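Local coordinates for protein spermidine synthase (Corynebacterium glutamicum ATCC 13032, PDB 3GJY) that probably catalyses transfer of an aminopropyl group to putrescine, making spermidine in polyamine biosynthesis, at residues A[24-29]-A[33-38]; A[37-42]-A[55-60]; A[128-133]-A[141-146]. One frame throughout, in Å; residues are numbered along the deposited sequence. Where two conformers were deposited one is given.

Contact 1: A[24-29]-A[33-38]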
loop_
_atom_site.group_PDB
_atom_site.type_symbol
_atom_site.label_atom_id
_atom_site.label_comp_id
_atom_site.label_asym_id
_atom_site.label_seq_id
_atom_site.Cartn_x
_atom_site.Cartn_y
_atom_site.Cartn_z
ATOM N N ALA A 24 1.265 -25.536 -7.268
ATOM C CA ALA A 24 2.353 -25.295 -6.329
ATOM C C ALA A 24 3.699 -25.478 -6.999
ATOM O O ALA A 24 3.864 -26.353 -7.875
ATOM C CB ALA A 24 2.236 -26.171 -5.098
ATOM N N GLY A 25 4.652 -24.632 -6.612
ATOM C CA GLY A 25 5.997 -24.767 -7.134
ATOM C C GLY A 25 6.730 -23.456 -7.212
ATOM O O GLY A 25 6.314 -22.430 -6.656
ATOM N N THR A 26 7.851 -23.515 -7.915
ATOM C CA THR A 26 8.743 -22.385 -8.087
ATOM C C THR A 26 8.681 -21.887 -9.517
ATOM O O THR A 26 8.754 -22.676 -10.465
ATOM C CB THR A 26 10.172 -22.816 -7.784
ATOM O OG1 THR A 26 10.187 -23.543 -6.553
ATOM C CG2 THR A 26 11.066 -21.614 -7.633
ATOM N N TYR A 27 8.534 -20.572 -9.664
ATOM C CA TYR A 27 8.400 -19.928 -10.988
ATOM C C TYR A 27 9.460 -18.850 -11.143
ATOM O O TYR A 27 9.715 -18.048 -10.227
ATOM C CB TYR A 27 6.976 -19.357 -11.151
ATOM C CG TYR A 27 5.961 -20.466 -11.063
ATOM C CD1 TYR A 27 5.532 -21.127 -12.212
ATOM C CD2 TYR A 27 5.475 -20.900 -9.826
ATOM C CE1 TYR A 27 4.651 -22.190 -12.141
ATOM C CE2 TYR A 27 4.586 -21.986 -9.738
ATOM C CZ TYR A 27 4.178 -22.617 -10.899
ATOM O OH TYR A 27 3.297 -23.672 -10.857
ATOM N N GLU A 28 10.111 -18.814 -12.297
ATOM C CA GLU A 28 11.116 -17.804 -12.551
ATOM C C GLU A 28 10.438 -16.522 -13.044
ATOM O O GLU A 28 9.868 -16.486 -14.151
ATOM C CB GLU A 28 12.121 -18.341 -13.579
ATOM C CG GLU A 28 13.086 -17.325 -14.148
ATOM C CD GLU A 28 14.053 -17.963 -15.145
ATOM O OE1 GLU A 28 13.871 -17.774 -16.361
ATOM O OE2 GLU A 28 14.971 -18.688 -14.713
ATOM N N GLY A 29 10.451 -15.488 -12.227
ATOM C CA GLY A 29 9.934 -14.209 -12.652
ATOM C C GLY A 29 10.981 -13.444 -13.427
ATOM O O GLY A 29 12.152 -13.871 -13.573
ATOM N N VAL A 33 12.284 -14.762 -7.969
ATOM C CA VAL A 33 11.766 -16.137 -7.955
ATOM C C VAL A 33 10.458 -16.140 -7.184
ATOM O O VAL A 33 10.359 -15.574 -6.083
ATOM C CB VAL A 33 12.757 -17.193 -7.412
ATOM C CG1 VAL A 33 14.061 -17.149 -8.200
ATOM C CG2 VAL A 33 13.027 -17.040 -5.917
ATOM N N ILE A 34 9.443 -16.749 -7.773
ATOM C CA ILE A 34 8.091 -16.733 -7.205
ATOM C C ILE A 34 7.733 -18.147 -6.737
ATOM O O ILE A 34 7.777 -19.074 -7.547
ATOM C CB ILE A 34 7.072 -16.280 -8.275
ATOM C CG1 ILE A 34 7.451 -14.905 -8.842
ATOM C CG2 ILE A 34 5.662 -16.244 -7.683
ATOM C CD1 ILE A 34 6.926 -14.664 -10.256
ATOM N N GLU A 35 7.361 -18.297 -5.467
ATOM C CA GLU A 35 6.972 -19.613 -4.951
ATOM C C GLU A 35 5.515 -19.615 -4.546
ATOM O O GLU A 35 5.050 -18.716 -3.854
ATOM C CB GLU A 35 7.847 -20.046 -3.775
ATOM C CG GLU A 35 7.595 -21.473 -3.331
ATOM C CD GLU A 35 8.404 -22.450 -4.120
ATOM O OE1 GLU A 35 9.346 -21.988 -4.803
ATOM O OE2 GLU A 35 8.112 -23.666 -4.042
ATOM N N LEU A 36 4.788 -20.634 -5.021
ATOM C CA LEU A 36 3.381 -20.792 -4.669
ATOM C C LEU A 36 3.246 -22.022 -3.804
ATOM O O LEU A 36 3.671 -23.108 -4.208
ATOM C CB LEU A 36 2.534 -20.946 -5.937
ATOM C CG LEU A 36 2.731 -19.872 -7.027
ATOM C CD1 LEU A 36 1.789 -20.128 -8.178
ATOM C CD2 LEU A 36 2.570 -18.413 -6.503
ATOM N N GLU A 37 2.650 -21.848 -2.617
ATOM C CA GLU A 37 2.451 -22.967 -1.685
ATOM C C GLU A 37 0.971 -23.059 -1.283
ATOM O O GLU A 37 0.362 -22.064 -0.880
ATOM C CB GLU A 37 3.325 -22.765 -0.444
ATOM C CG GLU A 37 4.808 -22.851 -0.670
ATOM C CD GLU A 37 5.587 -22.436 0.563
ATOM O OE1 GLU A 37 5.841 -21.236 0.727
ATOM O OE2 GLU A 37 5.953 -23.320 1.387
ATOM N N ALA A 38 0.401 -24.255 -1.373
ATOM C CA ALA A 38 -0.994 -24.481 -0.985
ATOM C C ALA A 38 -1.068 -24.607 0.522
ATOM O O ALA A 38 -0.255 -25.311 1.131
ATOM C CB ALA A 38 -1.515 -25.772 -1.636
#

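Contact 2: A[37-42]-A[55-60]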
loop_
_atom_site.group_PDB
_atom_site.type_symbol
_atom_site.label_atom_id
_atom_site.label_comp_id
_atom_site.label_asym_id
_atom_site.label_seq_id
_atom_site.Cartn_x
_atom_site.Cartn_y
_atom_site.Cartn_z
ATOM N N GLU A 37 2.650 -21.848 -2.617
ATOM C CA GLU A 37 2.451 -22.967 -1.685
ATOM C C GLU A 37 0.971 -23.059 -1.283
ATOM O O GLU A 37 0.362 -22.064 -0.880
ATOM C CB GLU A 37 3.325 -22.765 -0.444
ATOM C CG GLU A 37 4.808 -22.851 -0.670
ATOM C CD GLU A 37 5.587 -22.436 0.563
ATOM O OE1 GLU A 37 5.841 -21.236 0.727
ATOM O OE2 GLU A 37 5.953 -23.320 1.387
ATOM N N ALA A 38 0.401 -24.255 -1.373
ATOM C CA ALA A 38 -0.994 -24.481 -0.985
ATOM C C ALA A 38 -1.068 -24.607 0.522
ATOM O O ALA A 38 -0.255 -25.311 1.131
ATOM C CB ALA A 38 -1.515 -25.772 -1.636
ATOM N N ASP A 39 -2.024 -23.926 1.139
ATOM C CA ASP A 39 -2.282 -24.108 2.572
ATOM C C ASP A 39 -2.673 -25.553 2.881
ATOM O O ASP A 39 -3.554 -26.113 2.232
ATOM C CB ASP A 39 -3.466 -23.249 3.027
ATOM C CG ASP A 39 -3.188 -21.754 3.055
ATOM O OD1 ASP A 39 -2.057 -21.265 2.857
ATOM O OD2 ASP A 39 -4.187 -21.059 3.286
ATOM N N SER A 40 -2.077 -26.114 3.919
ATOM C CA SER A 40 -2.444 -27.478 4.361
ATOM C C SER A 40 -3.876 -27.557 4.880
ATOM O O SER A 40 -4.567 -28.554 4.693
ATOM C CB SER A 40 -1.456 -27.981 5.405
ATOM O OG SER A 40 -0.232 -28.238 4.749
ATOM N N TYR A 41 -4.308 -26.474 5.517
ATOM C CA TYR A 41 -5.601 -26.488 6.224
ATOM C C TYR A 41 -6.757 -25.750 5.556
ATOM O O TYR A 41 -7.904 -26.020 5.853
ATOM C CB TYR A 41 -5.396 -25.942 7.629
ATOM C CG TYR A 41 -4.613 -26.845 8.553
ATOM C CD1 TYR A 41 -5.132 -28.082 8.929
ATOM C CD2 TYR A 41 -3.374 -26.446 9.068
ATOM C CE1 TYR A 41 -4.436 -28.908 9.849
ATOM C CE2 TYR A 41 -2.675 -27.242 9.974
ATOM C CZ TYR A 41 -3.206 -28.487 10.349
ATOM O OH TYR A 41 -2.516 -29.286 11.256
ATOM N N THR A 42 -6.465 -24.804 4.668
ATOM C CA THR A 42 -7.502 -23.999 4.023
ATOM C C THR A 42 -7.717 -24.484 2.620
ATOM O O THR A 42 -6.774 -24.499 1.818
ATOM C CB THR A 42 -7.075 -22.536 3.968
ATOM O OG1 THR A 42 -6.812 -22.079 5.292
ATOM C CG2 THR A 42 -8.136 -21.646 3.332
ATOM N N SER A 55 4.677 -12.892 0.494
ATOM C CA SER A 55 4.293 -11.598 -0.059
ATOM C C SER A 55 2.795 -11.390 -0.203
ATOM O O SER A 55 2.337 -10.274 -0.128
ATOM C CB SER A 55 5.011 -11.336 -1.367
ATOM O OG SER A 55 6.382 -11.138 -1.064
ATOM N N SER A 56 2.051 -12.441 -0.479
ATOM C CA SER A 56 0.599 -12.338 -0.383
ATOM C C SER A 56 -0.014 -13.686 0.010
ATOM O O SER A 56 0.657 -14.725 -0.048
ATOM C CB SER A 56 -0.032 -11.830 -1.685
ATOM O OG SER A 56 -1.383 -11.525 -1.408
ATOM N N HIS A 57 -1.271 -13.657 0.446
ATOM C CA HIS A 57 -2.019 -14.867 0.713
ATOM C C HIS A 57 -3.430 -14.660 0.235
ATOM O O HIS A 57 -3.999 -13.593 0.486
ATOM C CB HIS A 57 -1.976 -15.220 2.205
ATOM C CG HIS A 57 -2.702 -16.478 2.506
ATOM N ND1 HIS A 57 -4.074 -16.513 2.658
ATOM C CD2 HIS A 57 -2.273 -17.757 2.607
ATOM C CE1 HIS A 57 -4.454 -17.765 2.830
ATOM N NE2 HIS A 57 -3.381 -18.529 2.829
ATOM N N ILE A 58 -3.970 -15.648 -0.484
ATOM C CA ILE A 58 -5.335 -15.547 -1.009
ATOM C C ILE A 58 -6.103 -16.830 -0.727
ATOM O O ILE A 58 -5.505 -17.913 -0.560
ATOM C CB ILE A 58 -5.367 -15.263 -2.510
ATOM C CG1 ILE A 58 -4.662 -16.365 -3.317
ATOM C CG2 ILE A 58 -4.720 -13.896 -2.788
ATOM C CD1 ILE A 58 -4.699 -16.146 -4.850
ATOM N N VAL A 59 -7.420 -16.696 -0.644
ATOM C CA VAL A 59 -8.301 -17.859 -0.673
ATOM C C VAL A 59 -9.156 -17.665 -1.915
ATOM O O VAL A 59 -9.868 -16.652 -2.050
ATOM C CB VAL A 59 -9.172 -17.923 0.586
ATOM C CG1 VAL A 59 -10.147 -19.108 0.461
ATOM C CG2 VAL A 59 -8.311 -18.035 1.877
ATOM N N LEU A 60 -9.090 -18.621 -2.831
ATOM C CA LEU A 60 -9.832 -18.475 -4.093
ATOM C C LEU A 60 -11.334 -18.348 -3.797
ATOM O O LEU A 60 -11.892 -19.047 -2.925
ATOM C CB LEU A 60 -9.580 -19.686 -5.005
ATOM C CG LEU A 60 -8.111 -20.035 -5.268
ATOM C CD1 LEU A 60 -8.024 -21.261 -6.212
ATOM C CD2 LEU A 60 -7.340 -18.840 -5.905
#

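Contact 3: A[128-133]-A[141-146]. With FMT (formic acid), chain B.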
loop_
_atom_site.group_PDB
_atom_site.type_symbol
_atom_site.label_atom_id
_atom_site.label_comp_id
_atom_site.label_asym_id
_atom_site.label_seq_id
_atom_site.Cartn_x
_atom_site.Cartn_y
_atom_site.Cartn_z
ATOM N N LEU A 128 1.141 -14.283 -14.008
ATOM C CA LEU A 128 0.616 -15.239 -13.010
ATOM C C LEU A 128 -0.587 -14.667 -12.270
ATOM O O LEU A 128 -1.514 -15.389 -11.953
ATOM C CB LEU A 128 1.704 -15.630 -11.988
ATOM C CG LEU A 128 2.804 -16.513 -12.552
ATOM C CD1 LEU A 128 3.922 -16.683 -11.503
ATOM C CD2 LEU A 128 2.257 -17.867 -12.972
ATOM N N SER A 129 -0.553 -13.357 -11.961
ATOM C CA SER A 129 -1.677 -12.731 -11.271
ATOM C C SER A 129 -2.953 -12.841 -12.090
ATOM O O SER A 129 -4.013 -13.268 -11.577
ATOM C CB SER A 129 -1.419 -11.266 -10.936
ATOM O OG SER A 129 -0.307 -11.132 -10.046
ATOM N N ARG A 130 -2.861 -12.483 -13.383
ATOM C CA ARG A 130 -4.050 -12.561 -14.246
ATOM C C ARG A 130 -4.545 -14.005 -14.403
ATOM O O ARG A 130 -5.762 -14.231 -14.402
ATOM C CB ARG A 130 -3.713 -11.947 -15.615
ATOM C CG ARG A 130 -4.824 -11.975 -16.664
ATOM C CD ARG A 130 -6.108 -11.292 -16.241
ATOM N NE ARG A 130 -5.930 -9.844 -16.072
ATOM C CZ ARG A 130 -6.787 -9.064 -15.423
ATOM N NH1 ARG A 130 -7.825 -9.607 -14.797
ATOM N NH2 ARG A 130 -6.556 -7.742 -15.331
ATOM N N GLU A 131 -3.618 -14.964 -14.496
ATOM C CA GLU A 131 -4.011 -16.352 -14.752
ATOM C C GLU A 131 -4.540 -17.034 -13.484
ATOM O O GLU A 131 -5.554 -17.739 -13.531
ATOM C CB GLU A 131 -2.828 -17.164 -15.305
ATOM C CG GLU A 131 -2.302 -16.770 -16.694
ATOM C CD GLU A 131 -3.280 -16.920 -17.830
ATOM O OE1 GLU A 131 -4.348 -17.575 -17.669
ATOM O OE2 GLU A 131 -2.959 -16.339 -18.903
ATOM N N TRP A 132 -3.874 -16.812 -12.339
ATOM C CA TRP A 132 -4.070 -17.680 -11.172
ATOM C C TRP A 132 -4.487 -17.021 -9.881
ATOM O O TRP A 132 -4.874 -17.723 -8.952
ATOM C CB TRP A 132 -2.758 -18.457 -10.897
ATOM C CG TRP A 132 -2.549 -19.652 -11.773
ATOM C CD1 TRP A 132 -3.464 -20.240 -12.601
ATOM C CD2 TRP A 132 -1.351 -20.430 -11.875
ATOM N NE1 TRP A 132 -2.910 -21.352 -13.207
ATOM C CE2 TRP A 132 -1.614 -21.487 -12.793
ATOM C CE3 TRP A 132 -0.099 -20.361 -11.257
ATOM C CZ2 TRP A 132 -0.645 -22.456 -13.119
ATOM C CZ3 TRP A 132 0.878 -21.321 -11.589
ATOM C CH2 TRP A 132 0.581 -22.350 -12.503
ATOM N N PHE A 133 -4.344 -15.704 -9.759
ATOM C CA PHE A 133 -4.573 -15.076 -8.466
ATOM C C PHE A 133 -5.961 -14.472 -8.290
ATOM O O PHE A 133 -6.203 -13.664 -7.381
ATOM C CB PHE A 133 -3.443 -14.137 -8.014
ATOM C CG PHE A 133 -2.048 -14.759 -8.036
ATOM C CD1 PHE A 133 -1.834 -16.151 -7.950
ATOM C CD2 PHE A 133 -0.943 -13.907 -8.197
ATOM C CE1 PHE A 133 -0.510 -16.687 -7.997
ATOM C CE2 PHE A 133 0.368 -14.408 -8.235
ATOM C CZ PHE A 133 0.585 -15.813 -8.152
ATOM N N VAL A 141 -9.815 -4.724 -12.187
ATOM C CA VAL A 141 -8.367 -4.811 -11.914
ATOM C C VAL A 141 -7.665 -4.816 -13.261
ATOM O O VAL A 141 -7.933 -5.675 -14.088
ATOM C CB VAL A 141 -7.945 -6.052 -11.077
ATOM C CG1 VAL A 141 -6.385 -6.108 -10.966
ATOM C CG2 VAL A 141 -8.574 -5.968 -9.666
ATOM N N LYS A 142 -6.814 -3.817 -13.480
ATOM C CA LYS A 142 -6.028 -3.654 -14.723
ATOM C C LYS A 142 -4.570 -3.606 -14.357
ATOM O O LYS A 142 -4.224 -2.876 -13.421
ATOM C CB LYS A 142 -6.432 -2.372 -15.442
ATOM C CG LYS A 142 -5.706 -2.072 -16.766
ATOM C CD LYS A 142 -6.310 -0.727 -17.324
ATOM C CE LYS A 142 -5.794 -0.349 -18.687
ATOM N NZ LYS A 142 -6.433 0.944 -19.146
ATOM N N ILE A 143 -3.734 -4.402 -15.010
ATOM C CA ILE A 143 -2.287 -4.445 -14.675
ATOM C C ILE A 143 -1.491 -3.729 -15.750
ATOM O O ILE A 143 -1.677 -3.989 -16.950
ATOM C CB ILE A 143 -1.771 -5.898 -14.510
ATOM C CG1 ILE A 143 -2.671 -6.687 -13.517
ATOM C CG2 ILE A 143 -0.305 -5.902 -14.111
ATOM C CD1 ILE A 143 -2.471 -8.179 -13.574
ATOM N N ARG A 144 -0.642 -2.804 -15.322
ATOM C CA ARG A 144 0.312 -2.160 -16.222
ATOM C C ARG A 144 1.697 -2.626 -15.795
ATOM O O ARG A 144 2.073 -2.421 -14.630
ATOM C CB ARG A 144 0.178 -0.628 -16.101
ATOM C CG ARG A 144 1.131 0.127 -16.956
ATOM C CD ARG A 144 0.888 1.612 -16.896
ATOM N NE ARG A 144 1.954 2.282 -17.615
ATOM C CZ ARG A 144 1.953 3.588 -17.860
ATOM N NH1 ARG A 144 0.940 4.323 -17.449
ATOM N NH2 ARG A 144 2.965 4.124 -18.505
ATOM N N VAL A 145 2.463 -3.188 -16.737
ATOM C CA VAL A 145 3.827 -3.641 -16.438
ATOM C C VAL A 145 4.737 -2.463 -16.774
ATOM O O VAL A 145 4.894 -2.085 -17.958
ATOM C CB VAL A 145 4.204 -4.881 -17.231
ATOM C CG1 VAL A 145 5.664 -5.245 -16.946
ATOM C CG2 VAL A 145 3.266 -6.018 -16.827
ATOM N N ASP A 146 5.275 -1.828 -15.721
ATOM C CA ASP A 146 6.025 -0.582 -15.885
ATOM C C ASP A 146 6.784 -0.281 -14.602
ATOM O O ASP A 146 6.536 -0.924 -13.579
ATOM C CB ASP A 146 5.048 0.566 -16.176
ATOM C CG ASP A 146 5.587 1.566 -17.187
ATOM O OD1 ASP A 146 6.798 1.834 -17.195
ATOM O OD2 ASP A 146 4.771 2.088 -17.976
HETATM C C FMT B . 1.696 -8.085 -8.515
HETATM O O1 FMT B . 1.125 -8.929 -9.200
HETATM O O2 FMT B . 1.539 -6.872 -8.623
HETATM O O HOH W 1 -4.728 -6.141 -17.032
#

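Contact 1: A[24-29]-A[33-38]
Strands 25-28 and 33-38 pair as an antiparallel beta hairpin at the N-terminal edge of the four-stranded antiparallel sheet, with 25-28 as the outermost strand and strand 45-50 on the far side of 33-38. Gly25 with Leu36 and Tyr27 with Ile34 form the hydrogen-bonded pairs. In the first, Leu36 N gives a nearly straight bond to Gly25 O (2.9 Å); in the second, Tyr27 N reaches Ile34 O at 2.7 Å and Ile34 N returns to Tyr27 O at 2.8 Å. Between them, Thr26 and Glu35 make a non-hydrogen-bonded pair.

The two faces of the hairpin differ: Tyr27, Ile34 and Leu36 share one, and Thr26 and Glu35, with Val33, the other. On the latter the Glu35 chain starts with CG anti to the backbone N (chi1 -173°) and bends at chi2 (86°), which curls its carboxylate back over strand 25-28. In this conformer of Glu35 its OE1 lies 2.5 Å from Thr26 OG1, too short for the length to be trusted.

The other face is turned to helix 123-132. The Tyr27 side chain crosses that of Leu36 at about a right angle, bringing CE2 to 3.7 Å from Leu36 CD1, while the phenol OH bonds back to the carbonyl of Ile23. Farther along, Ile34 CD1 covers the backbone of Gly29, 3.9 Å from its CA.

Contact 2: A[37-42]-A[55-60]
Asp39 and His57 meet through a histidine-carboxylate hydrogen bond that reaches across the sheet from the turn following strand 33-38 to strand 53-59. The two side chains approach from opposite directions, and the carboxylate is nearly coplanar with the imidazole, their planes 11° apart. Both oxygens lie at the NE2 edge of the ring. The main bond runs from His57 NE2 to Asp39 OD2 at 2.7 Å, using the syn lone pair of that oxygen; OD2 sits almost exactly in the ring plane. The second oxygen receives a weak bond from the same nitrogen, NE2 to Asp39 OD1 at 3.0 Å, bent to 141° at the hydrogen. One N-H is thus shared unequally by the two oxygens, a geometry that fixes the rotation of the carboxylate against the ring.

The route to this meeting lies in the histidine torsions. With CG anti to the backbone N (chi1 -178°), the ring extends from its strand toward the turn, and chi2 sets its NE2 edge facing Asp39. The His57 side chain also touches Glu67, in a loop.

Apolar contact is slight and confined to one pair of methyls. Thr42 CG2 lies 3.9 Å from Val59 CG2, where the two side chains cross at about a right angle.

No backbone bonds join the two segments. Strand 45-50 lies between their strands, with Asp39 bonded through its backbone to Gly45 and Ile58 to Trp46. The polar bridge thus belongs to an antiparallel beta meander, in which a side-chain pair links the loop after the second strand to the fourth strand, past the third.

Contact 3: A[128-133]-A[141-146]
Arg130 leaves helix 123-132 and reaches strand 141-145 with the last atoms of a folded side chain. From CB the chain first extends, CG anti to the backbone N, then bends at chi2 (57°) and again at chi3 (66°), turning the guanidinium toward the strand. Beyond CD and NE, CZ lies 3.8 Å from Val141 O. At the tip, NH1 bonds to the carbonyl of Pro136 in the connecting loop, while NH2 donates to Val141 O at 2.8 Å. That oxygen lies in the guanidinium plane, although the nitrogen stands above the carbonyl plane, 39° out of it. NH2 also gives a hydrogen bond to a water, which in turn accepts from Ile143 N, so the guanidinium grips the strand edge both directly and through solvent.

Helix and strand belong to the beta-alpha-beta unit 115-120, 123-132, 141-145 of the Rossmann-like methyltransferase fold, in which 141-145 is an outermost strand. Next to the arginine's contact, Ile143 points at the helix and its CD1 comes within 4.2 Å of Ser129 CB. The Ser129 hydroxyl is turned elsewhere: OG hydrogen-bonds to the carbonyl of Leu125 and lies 2.8 Å from O1 of a formic acid molecule, probably from the crystallisation liquor.

Contacts 1 and 2 share the end of strand 33-38 and one antiparallel sheet, their centres about 12 Å apart; contact 3 lies in the mixed-sheet domain. Contact 1 has buried Ile34 and Leu36 on one face, exposed Thr26 and Val33 on the other. Contact 2 joins buried His57 and Val59 to partly exposed Asp39 and Thr42; in contact 3 buried Ser129 and Val141 meet partly exposed Ile143 and Arg130. Backbone pairing carries contact 1, side chains the other two. The domains meet where contact 1 faces the helix of contact 3: Leu36 CD2 lies 3.7 Å from Phe133 CZ. Contact 2 borders this helix's end, Ile58 CD1 3.8 Å from Phe133 CA.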